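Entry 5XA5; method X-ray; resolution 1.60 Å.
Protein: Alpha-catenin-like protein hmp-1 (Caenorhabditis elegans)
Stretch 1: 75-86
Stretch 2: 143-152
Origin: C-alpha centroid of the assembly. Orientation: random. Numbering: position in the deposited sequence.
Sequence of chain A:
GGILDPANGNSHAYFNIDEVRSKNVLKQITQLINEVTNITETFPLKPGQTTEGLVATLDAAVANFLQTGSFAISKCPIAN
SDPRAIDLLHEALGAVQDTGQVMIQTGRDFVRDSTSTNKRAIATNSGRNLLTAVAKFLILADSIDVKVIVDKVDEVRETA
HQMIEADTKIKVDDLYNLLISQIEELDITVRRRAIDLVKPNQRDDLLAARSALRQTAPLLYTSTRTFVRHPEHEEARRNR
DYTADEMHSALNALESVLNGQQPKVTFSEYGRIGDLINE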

# COMPACT_ATOMS: atom_id res chain seq x y z
N LYS A 75 -11.77 -0.12 6.53
CA LYS A 75 -10.96 -0.46 7.69
C LYS A 75 -9.65 0.31 7.72
O LYS A 75 -8.88 0.20 8.68
CB LYS A 75 -10.67 -1.96 7.72
CG LYS A 75 -11.47 -2.72 8.76
CD LYS A 75 -10.81 -4.05 9.12
CE LYS A 75 -11.77 -4.96 9.88
NZ LYS A 75 -12.86 -4.20 10.55
N CYS A 76 -9.39 1.10 6.68
CA CYS A 76 -8.13 1.83 6.58
C CYS A 76 -8.00 2.81 7.73
O CYS A 76 -8.87 3.67 7.91
CB CYS A 76 -8.02 2.57 5.25
SG CYS A 76 -6.53 3.61 5.14
N PRO A 77 -6.92 2.69 8.51
CA PRO A 77 -6.79 3.47 9.75
C PRO A 77 -6.76 5.00 9.57
O PRO A 77 -6.91 5.69 10.56
CB PRO A 77 -5.47 2.97 10.34
CG PRO A 77 -4.75 2.35 9.21
CD PRO A 77 -5.79 1.78 8.31
N ILE A 78 -6.58 5.52 8.36
CA ILE A 78 -6.64 6.97 8.21
C ILE A 78 -7.95 7.45 7.55
O ILE A 78 -7.98 8.52 6.94
CB ILE A 78 -5.43 7.52 7.41
CG1 ILE A 78 -5.38 6.95 5.99
CG2 ILE A 78 -4.11 7.29 8.18
CD1 ILE A 78 -4.27 7.54 5.15
N ALA A 79 -9.00 6.65 7.69
CA ALA A 79 -10.33 6.93 7.13
C ALA A 79 -10.83 8.31 7.56
O ALA A 79 -11.34 9.08 6.73
CB ALA A 79 -11.32 5.85 7.53
N ASN A 80 -10.66 8.58 8.85
CA ASN A 80 -10.96 9.86 9.44
C ASN A 80 -10.06 10.97 8.94
O ASN A 80 -10.53 12.01 8.48
CB ASN A 80 -10.82 9.77 10.99
CG ASN A 80 -9.51 9.12 11.44
OD1 ASN A 80 -9.02 8.14 10.82
ND2 ASN A 80 -8.94 9.67 12.53
N SER A 81 -8.76 10.73 9.08
CA SER A 81 -7.74 11.76 9.07
C SER A 81 -7.48 12.33 7.68
O SER A 81 -7.03 13.46 7.52
CB SER A 81 -6.42 11.19 9.62
OG SER A 81 -6.70 10.21 10.61
N ASP A 82 -7.77 11.52 6.67
CA ASP A 82 -7.45 11.86 5.29
C ASP A 82 -8.61 11.50 4.37
O ASP A 82 -8.61 10.45 3.73
CB ASP A 82 -6.19 11.13 4.85
CG ASP A 82 -5.51 11.79 3.67
OD1 ASP A 82 -6.16 12.62 3.01
OD2 ASP A 82 -4.33 11.47 3.40
N PRO A 83 -9.61 12.39 4.30
CA PRO A 83 -10.83 12.11 3.53
C PRO A 83 -10.63 12.10 2.02
O PRO A 83 -11.28 11.31 1.35
CB PRO A 83 -11.76 13.26 3.96
CG PRO A 83 -10.83 14.37 4.30
CD PRO A 83 -9.66 13.70 4.96
N ARG A 84 -9.75 12.96 1.50
CA ARG A 84 -9.45 12.95 0.07
C ARG A 84 -8.77 11.66 -0.36
O ARG A 84 -8.89 11.26 -1.51
CB ARG A 84 -8.56 14.13 -0.35
CG ARG A 84 -9.15 15.53 -0.27
CD ARG A 84 -8.14 16.57 -0.77
NE ARG A 84 -7.29 17.05 0.28
CZ ARG A 84 -7.49 18.23 0.86
NH1 ARG A 84 -8.44 19.06 0.40
NH2 ARG A 84 -6.72 18.62 1.84
N ALA A 85 -8.03 11.03 0.55
CA ALA A 85 -7.36 9.78 0.24
C ALA A 85 -8.40 8.69 0.01
O ALA A 85 -8.34 7.95 -0.97
CB ALA A 85 -6.40 9.40 1.35
N ILE A 86 -9.35 8.60 0.94
CA ILE A 86 -10.45 7.64 0.82
C ILE A 86 -11.28 7.92 -0.43
O ILE A 86 -11.78 6.98 -1.07
CB ILE A 86 -11.35 7.68 2.07
CG1 ILE A 86 -10.53 7.40 3.33
CG2 ILE A 86 -12.51 6.70 1.94
CD1 ILE A 86 -10.11 5.95 3.49
N SER A 143 -0.08 3.57 -2.04
CA SER A 143 0.27 4.92 -1.62
C SER A 143 -0.46 5.28 -0.33
O SER A 143 0.05 6.04 0.50
CB SER A 143 -0.06 5.94 -2.72
OG SER A 143 -1.45 6.14 -2.81
N ILE A 144 -1.66 4.71 -0.16
CA ILE A 144 -2.45 4.97 1.05
C ILE A 144 -1.89 4.15 2.21
O ILE A 144 -1.80 4.61 3.34
CB ILE A 144 -3.94 4.61 0.84
CG1 ILE A 144 -4.53 5.42 -0.32
CG2 ILE A 144 -4.74 4.85 2.11
CD1 ILE A 144 -4.20 6.89 -0.26
N ASP A 145 -1.47 2.93 1.90
CA ASP A 145 -0.77 2.12 2.88
C ASP A 145 0.49 2.86 3.39
O ASP A 145 0.83 2.77 4.57
CB ASP A 145 -0.38 0.75 2.28
CG ASP A 145 -1.59 -0.17 2.05
OD1 ASP A 145 -2.64 0.05 2.69
OD2 ASP A 145 -1.48 -1.10 1.21
N VAL A 146 1.15 3.61 2.51
CA VAL A 146 2.34 4.36 2.91
C VAL A 146 1.93 5.52 3.82
O VAL A 146 2.61 5.81 4.80
CB VAL A 146 3.12 4.88 1.69
CG1 VAL A 146 4.09 6.01 2.10
CG2 VAL A 146 3.86 3.74 1.03
N LYS A 147 0.80 6.17 3.50
CA LYS A 147 0.32 7.29 4.30
C LYS A 147 0.03 6.85 5.72
O LYS A 147 0.20 7.63 6.67
CB LYS A 147 -0.94 7.91 3.68
CG LYS A 147 -0.66 8.89 2.56
CD LYS A 147 -1.90 9.66 2.18
CE LYS A 147 -1.54 10.85 1.29
NZ LYS A 147 -2.75 11.58 0.81
N VAL A 148 -0.42 5.62 5.87
CA VAL A 148 -0.64 5.05 7.20
C VAL A 148 0.68 4.95 7.98
O VAL A 148 0.72 5.27 9.18
CB VAL A 148 -1.32 3.68 7.10
CG1 VAL A 148 -1.34 2.97 8.45
CG2 VAL A 148 -2.74 3.86 6.58
N ILE A 149 1.76 4.55 7.32
CA ILE A 149 3.05 4.48 7.98
C ILE A 149 3.49 5.89 8.37
O ILE A 149 3.99 6.11 9.48
CB ILE A 149 4.11 3.84 7.10
CG1 ILE A 149 3.64 2.46 6.66
CG2 ILE A 149 5.41 3.69 7.89
CD1 ILE A 149 4.64 1.73 5.82
N VAL A 150 3.32 6.84 7.46
CA VAL A 150 3.72 8.23 7.72
C VAL A 150 2.95 8.79 8.91
O VAL A 150 3.50 9.54 9.73
CB VAL A 150 3.53 9.11 6.46
CG1 VAL A 150 3.71 10.58 6.80
CG2 VAL A 150 4.51 8.68 5.36
N ASP A 151 1.69 8.40 9.04
CA ASP A 151 0.86 8.83 10.17
C ASP A 151 1.46 8.32 11.49
O ASP A 151 1.44 9.02 12.51
CB ASP A 151 -0.58 8.35 9.99
CG ASP A 151 -1.55 8.96 10.98
OD1 ASP A 151 -1.90 8.28 11.97
OD2 ASP A 151 -1.96 10.12 10.76
N LYS A 152 2.01 7.11 11.45
CA LYS A 152 2.66 6.52 12.63
C LYS A 152 3.95 7.27 12.98
O LYS A 152 4.23 7.52 14.16
CB LYS A 152 2.97 5.04 12.41
CG LYS A 152 3.48 4.35 13.64
CD LYS A 152 2.38 4.30 14.70
CE LYS A 152 2.79 3.47 15.90
NZ LYS A 152 1.59 2.98 16.64

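Residues 143-152 form part of a continuous helix, and Cys 76, Pro 77, Ile 78 and Asp 82, with Ala 85 from the helix that follows, pack against one side of it. The contact buries 401 Å², counting both sides, and is mostly apolar, with a single salt bridge across it.

Ile 78 lies at the centre. A type I turn from Cys 76 to Ala 79, closed by the bond from Ala 79 N to Cys 76 O (3.0 Å), sets the CA of Ile 78 only 6.4 Å from the CA of Val 148. The chi1 of Ile 78 is p, an uncommon choice for isoleucine in a helix but accessible in this loop, and the chi2 of Ile 78 is t. In this conformation the two branches spread along the helix: Ile 78 CD1 lies 3.7 Å from Lys 147 CB and 4.1 Å from Ile 144 CG2, while Ile 78 CG2 reaches Val 148 CG2 at 4.0 Å and Asp 151 CB at 4.1 Å. A beta-branched side chain suits this place because its two arms touch successive turns at once.

Cys 76, with chi1 t, directs its sulfur to the same surface, 3.7 Å from SG to Ile 144 CG2 and 4.1 Å from SG to Val 148 CG2; the small, weakly polar thiol is at home in this buried site. Val 148 points sideways from its CA, yet with chi1 t its CG1 lies 3.5 Å from Pro 77 CG; Val 148 CG2 also touches that ring and reaches Cys 76 and Ile 78. The proline ring packs on Val 148 through CG and suits the tight turn, its phi of -62° being what the second position of a type I turn requires.

Ile 144 adopts m for both chi1 and chi2, which carries its CD1 to within 3.7 Å of Ala 85 CB. The single methyl of Ala 85 fills its place while letting the backbones approach, with 6.9 Å between the CA atoms of Ala 85 and Ile 144.

Lys 147 combines both kinds of contact. From chi1 m its chain runs out nearly fully extended, chi2 to chi4 all t, so that CB and CD pass near Ile 78 CD1 while NZ donates to Asp 82 OD2 at 3.0 Å in the salt bridge. Asp 82, with chi1 t, occupies the N-cap position, where a short acidic side chain can turn back to the free amides: OD1 accepts a weak bond from Ala 85 N at 3.5 Å. One carboxylate thus caps its own helix and grips the other.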